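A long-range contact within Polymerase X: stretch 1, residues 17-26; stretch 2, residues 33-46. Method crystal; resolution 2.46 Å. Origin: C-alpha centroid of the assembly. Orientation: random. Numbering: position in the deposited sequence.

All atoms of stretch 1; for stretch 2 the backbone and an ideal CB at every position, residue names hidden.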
# COMPACT_ATOMS: atom_id res chain seq x y z
N LEU A 17 -1.00 25.73 14.34
CA LEU A 17 -1.17 26.64 13.22
C LEU A 17 0.07 26.68 12.35
O LEU A 17 -0.02 26.74 11.12
CB LEU A 17 -1.52 28.06 13.70
CG LEU A 17 -2.90 28.25 14.34
CD1 LEU A 17 -3.06 29.65 14.90
CD2 LEU A 17 -4.00 27.94 13.33
N GLU A 18 1.24 26.64 12.99
CA GLU A 18 2.52 26.64 12.28
C GLU A 18 2.83 25.30 11.62
O GLU A 18 3.60 25.24 10.66
CB GLU A 18 3.65 27.04 13.22
CG GLU A 18 3.85 28.54 13.36
CD GLU A 18 4.66 28.93 14.58
OE1 GLU A 18 4.50 28.27 15.64
OE2 GLU A 18 5.45 29.89 14.50
N ARG A 19 2.24 24.23 12.14
CA ARG A 19 2.47 22.90 11.58
C ARG A 19 1.57 22.64 10.37
O ARG A 19 1.88 21.81 9.53
CB ARG A 19 2.27 21.81 12.64
CG ARG A 19 2.83 20.45 12.24
CD ARG A 19 2.72 19.43 13.37
NE ARG A 19 3.42 19.86 14.58
CZ ARG A 19 2.82 20.19 15.72
NH1 ARG A 19 1.50 20.14 15.82
NH2 ARG A 19 3.54 20.56 16.77
N THR A 20 0.45 23.36 10.30
CA THR A 20 -0.49 23.24 9.19
C THR A 20 0.01 23.95 7.94
O THR A 20 -0.22 23.49 6.82
CB THR A 20 -1.88 23.81 9.56
OG1 THR A 20 -2.26 23.36 10.86
CG2 THR A 20 -2.92 23.38 8.53
N ALA A 21 0.68 25.08 8.12
CA ALA A 21 1.24 25.81 7.00
C ALA A 21 2.41 25.02 6.41
O ALA A 21 2.59 24.99 5.20
CB ALA A 21 1.70 27.21 7.43
N ASP A 22 3.19 24.39 7.28
CA ASP A 22 4.30 23.56 6.86
C ASP A 22 3.82 22.37 6.03
O ASP A 22 4.44 22.01 5.03
CB ASP A 22 5.11 23.06 8.07
CG ASP A 22 6.04 24.13 8.62
OD1 ASP A 22 6.57 24.94 7.83
OD2 ASP A 22 6.25 24.15 9.86
N LEU A 23 2.70 21.78 6.45
CA LEU A 23 2.09 20.66 5.73
C LEU A 23 1.56 21.08 4.35
O LEU A 23 1.72 20.35 3.37
CB LEU A 23 0.97 20.03 6.57
CG LEU A 23 1.39 19.02 7.63
CD1 LEU A 23 0.22 18.65 8.54
CD2 LEU A 23 1.96 17.79 6.97
N LEU A 24 0.93 22.25 4.29
CA LEU A 24 0.45 22.80 3.02
C LEU A 24 1.61 23.21 2.13
O LEU A 24 1.53 23.10 0.90
CB LEU A 24 -0.48 23.99 3.27
CG LEU A 24 -1.78 23.65 4.01
CD1 LEU A 24 -2.40 24.88 4.66
CD2 LEU A 24 -2.76 22.98 3.06
N ASP A 25 2.70 23.66 2.74
CA ASP A 25 3.93 23.98 2.02
C ASP A 25 4.49 22.76 1.30
O ASP A 25 4.98 22.87 0.17
CB ASP A 25 4.99 24.53 2.98
CG ASP A 25 4.71 25.96 3.41
OD1 ASP A 25 4.01 26.68 2.67
OD2 ASP A 25 5.18 26.35 4.50
N ILE A 26 4.44 21.61 1.96
CA ILE A 26 5.01 20.38 1.40
C ILE A 26 4.57 20.10 -0.03
O ILE A 26 5.39 19.77 -0.89
CB ILE A 26 4.71 19.16 2.30
CG1 ILE A 26 5.59 19.19 3.54
CG2 ILE A 26 4.91 17.86 1.52
CD1 ILE A 26 5.38 18.01 4.46
N UNK A 33 -4.05 29.62 2.10
CA UNK A 33 -4.31 29.20 3.48
C UNK A 33 -3.02 28.75 4.16
O UNK A 33 -2.96 28.66 5.38
CB UNK A 33 -5.34 28.07 3.51
N UNK A 34 -1.99 28.48 3.37
CA UNK A 34 -0.67 28.24 3.93
C UNK A 34 -0.17 29.56 4.50
O UNK A 34 0.30 29.63 5.63
CB UNK A 34 0.29 27.68 2.88
N UNK A 35 -0.30 30.62 3.70
CA UNK A 35 -0.02 31.97 4.16
C UNK A 35 -1.01 32.37 5.25
O UNK A 35 -0.63 33.00 6.24
CB UNK A 35 -0.08 32.96 2.99
N UNK A 36 -2.27 32.00 5.06
CA UNK A 36 -3.32 32.35 6.01
C UNK A 36 -3.09 31.71 7.38
O UNK A 36 -3.37 32.32 8.41
CB UNK A 36 -4.68 31.93 5.46
N UNK A 37 -2.58 30.48 7.39
CA UNK A 37 -2.29 29.80 8.64
C UNK A 37 -0.98 30.29 9.26
O UNK A 37 -0.85 30.37 10.48
CB UNK A 37 -2.23 28.29 8.41
N UNK A 38 -0.02 30.62 8.41
CA UNK A 38 1.28 31.09 8.87
C UNK A 38 1.16 32.47 9.50
O UNK A 38 1.79 32.76 10.52
CB UNK A 38 2.28 31.12 7.71
N UNK A 39 0.33 33.32 8.90
CA UNK A 39 0.11 34.67 9.40
C UNK A 39 -0.72 34.66 10.68
O UNK A 39 -0.51 35.50 11.57
CB UNK A 39 -0.58 35.52 8.33
N UNK A 40 -1.65 33.72 10.78
CA UNK A 40 -2.45 33.58 11.99
C UNK A 40 -1.58 33.13 13.16
O UNK A 40 -1.88 33.41 14.32
CB UNK A 40 -3.59 32.59 11.76
N UNK A 41 -0.49 32.43 12.85
CA UNK A 41 0.43 31.95 13.87
C UNK A 41 1.29 33.09 14.40
O UNK A 41 1.60 33.14 15.59
CB UNK A 41 1.31 30.83 13.31
N UNK A 42 1.67 34.00 13.51
CA UNK A 42 2.50 35.14 13.89
C UNK A 42 1.72 36.17 14.69
O UNK A 42 2.30 36.95 15.44
CB UNK A 42 3.10 35.80 12.64
N UNK A 43 0.40 36.17 14.53
CA UNK A 43 -0.47 37.09 15.26
C UNK A 43 -0.76 36.58 16.67
O UNK A 43 -0.71 37.34 17.64
CB UNK A 43 -1.78 37.30 14.50
N UNK A 44 -1.06 35.29 16.79
CA UNK A 44 -1.24 34.67 18.10
C UNK A 44 0.05 34.76 18.91
O UNK A 44 0.04 34.58 20.13
CB UNK A 44 -1.67 33.21 17.95
N UNK A 45 1.15 35.04 18.22
CA UNK A 45 2.44 35.23 18.87
C UNK A 45 2.35 36.36 19.89
O UNK A 45 2.25 36.11 21.10
CB UNK A 45 3.53 35.53 17.84
N UNK A 46 2.38 37.60 19.42
CA UNK A 46 2.30 38.77 20.29
C UNK A 46 0.86 39.03 20.74
O UNK A 46 0.13 39.79 20.11
CB UNK A 46 2.86 40.00 19.57

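Two helices pack nearly antiparallel, their axes 7.9 Å apart at closest approach; the helical repeat brings positions 34, 37, 38, 41 and 44 to the side facing stretch 1.

Position 33 precedes the helix, at the N-cap. Its ideal CB points sideways, 4.5 Å from Leu 24 CD1, and many side chains would fit. It is Lys 33, whose chain leads away.

At position 34 the backbones come together: its CA lies 4.4 Å from the CA of Ala 21. The ideal CB is 3.8 Å from Leu 24 CB and 3.9 Å from Asp 25 OD1, so a small residue suits, alanine or glycine as well as a polar one. Ser 34 is found; its CB packs on Leu 24, and its backbone O lies 3.3 Å from Ala 21 CB.

Positions 35 and 36 meet nothing of stretch 1, which leaves their types open; they are Arg 35 and Ala 36.

Position 37 points toward stretch 1, at a hollow lined by Leu 17, Thr 20, Ala 21 and Leu 24. A large apolar or aromatic residue would fill it. Tyr 37 does so as a knob: Thr 20 CG2 sits over one ring face, 4.2 Å from the ring centroid in a CH-pi contact, while Leu 17 CD2 meets the ring edge, 3.6 Å from Tyr 37 CD2.

Position 38 points sideways, its ideal CB 4.0 Å from Ala 21 CB, with the carboxylate of Asp 25 within reach of a long chain. Lysine or arginine would answer that charge. Arg 38 makes a long salt bridge, NH2 to Asp 25 OD1 at 3.9 Å.

Position 39 is out of reach and tolerant; it is Ser 39. Position 40 points sideways, its ideal CB 4.3 Å from Leu 17 CD1, and accepts a small apolar residue, here Ala 40.

Position 41 points toward stretch 1, with its ideal CB just 3.4 Å from Glu 18 CG and 4.0 Å from Leu 17 CB. So tight a place favors a small side chain; Ala 41 packs its methyl there.

At 42 and 43 no stretch 1 atom lies within 5.5 Å of the ideal CB, so many types would do; they are Arg 42 and Ser 43.

Position 44 points toward stretch 1, its ideal CB 4.9 Å from Leu 17 CD1, a gap that a branched apolar residue can close. Leu 44 reaches it with CD1, 3.5 Å from Leu 17 CD1.

Position 45 starts beyond contact; a basic residue might seem apt near Glu 18. Instead Glu 45 brings OE1 to 4.1 Å from Glu 18 OE2, two like charges close together. Position 46 lies past the contact, leaving its type open; it is Glu 46.

Stretch 2 (33-46) KSRAYRSAARSLEE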
# COMPACT_ATOMS: atom_id res chain seq x y z
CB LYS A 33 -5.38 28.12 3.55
CG LYS A 33 -6.79 28.62 3.28
CD LYS A 33 -7.28 29.55 4.38
CE LYS A 33 -8.51 30.34 3.93
NZ LYS A 33 -9.55 29.46 3.33
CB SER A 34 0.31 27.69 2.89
OG SER A 34 0.97 28.73 2.19
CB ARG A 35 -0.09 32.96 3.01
CG ARG A 35 1.26 33.29 2.40
CD ARG A 35 1.15 34.42 1.40
NE ARG A 35 2.40 35.17 1.31
CZ ARG A 35 2.70 36.01 0.33
NH1 ARG A 35 1.84 36.22 -0.66
NH2 ARG A 35 3.86 36.65 0.34
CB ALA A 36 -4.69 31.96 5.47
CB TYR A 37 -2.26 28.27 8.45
CG TYR A 37 -3.63 27.64 8.52
CD1 TYR A 37 -4.26 27.18 7.37
CD2 TYR A 37 -4.30 27.51 9.73
CE1 TYR A 37 -5.52 26.60 7.43
CE2 TYR A 37 -5.55 26.93 9.80
CZ TYR A 37 -6.16 26.48 8.65
OH TYR A 37 -7.41 25.90 8.72
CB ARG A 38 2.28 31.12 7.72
CG ARG A 38 3.71 30.83 8.11
CD ARG A 38 4.63 30.85 6.90
NE ARG A 38 4.02 30.22 5.73
CZ ARG A 38 3.45 30.89 4.73
NH1 ARG A 38 3.42 32.21 4.75
NH2 ARG A 38 2.91 30.23 3.71
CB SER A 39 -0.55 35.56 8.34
OG SER A 39 -1.91 35.19 8.14
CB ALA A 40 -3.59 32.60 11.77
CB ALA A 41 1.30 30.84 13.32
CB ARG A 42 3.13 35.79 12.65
CG ARG A 42 3.83 34.81 11.73
CD ARG A 42 5.02 35.46 11.03
NE ARG A 42 5.86 34.47 10.35
CZ ARG A 42 7.18 34.57 10.23
NH1 ARG A 42 7.82 35.60 10.76
NH2 ARG A 42 7.86 33.63 9.60
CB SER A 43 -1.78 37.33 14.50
OG SER A 43 -1.57 38.09 13.32
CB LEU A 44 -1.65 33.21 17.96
CG LEU A 44 -3.15 32.93 17.82
CD1 LEU A 44 -3.42 31.44 17.83
CD2 LEU A 44 -3.92 33.62 18.94
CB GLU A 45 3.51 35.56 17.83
CG GLU A 45 4.89 35.06 18.21
CD GLU A 45 5.01 33.56 18.08
OE1 GLU A 45 4.57 33.01 17.05
OE2 GLU A 45 5.56 32.92 19.01
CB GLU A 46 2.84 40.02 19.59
CG GLU A 46 3.99 39.75 18.64
CD GLU A 46 3.51 39.33 17.26
OE1 GLU A 46 2.28 39.31 17.04
OE2 GLU A 46 4.37 39.03 16.40
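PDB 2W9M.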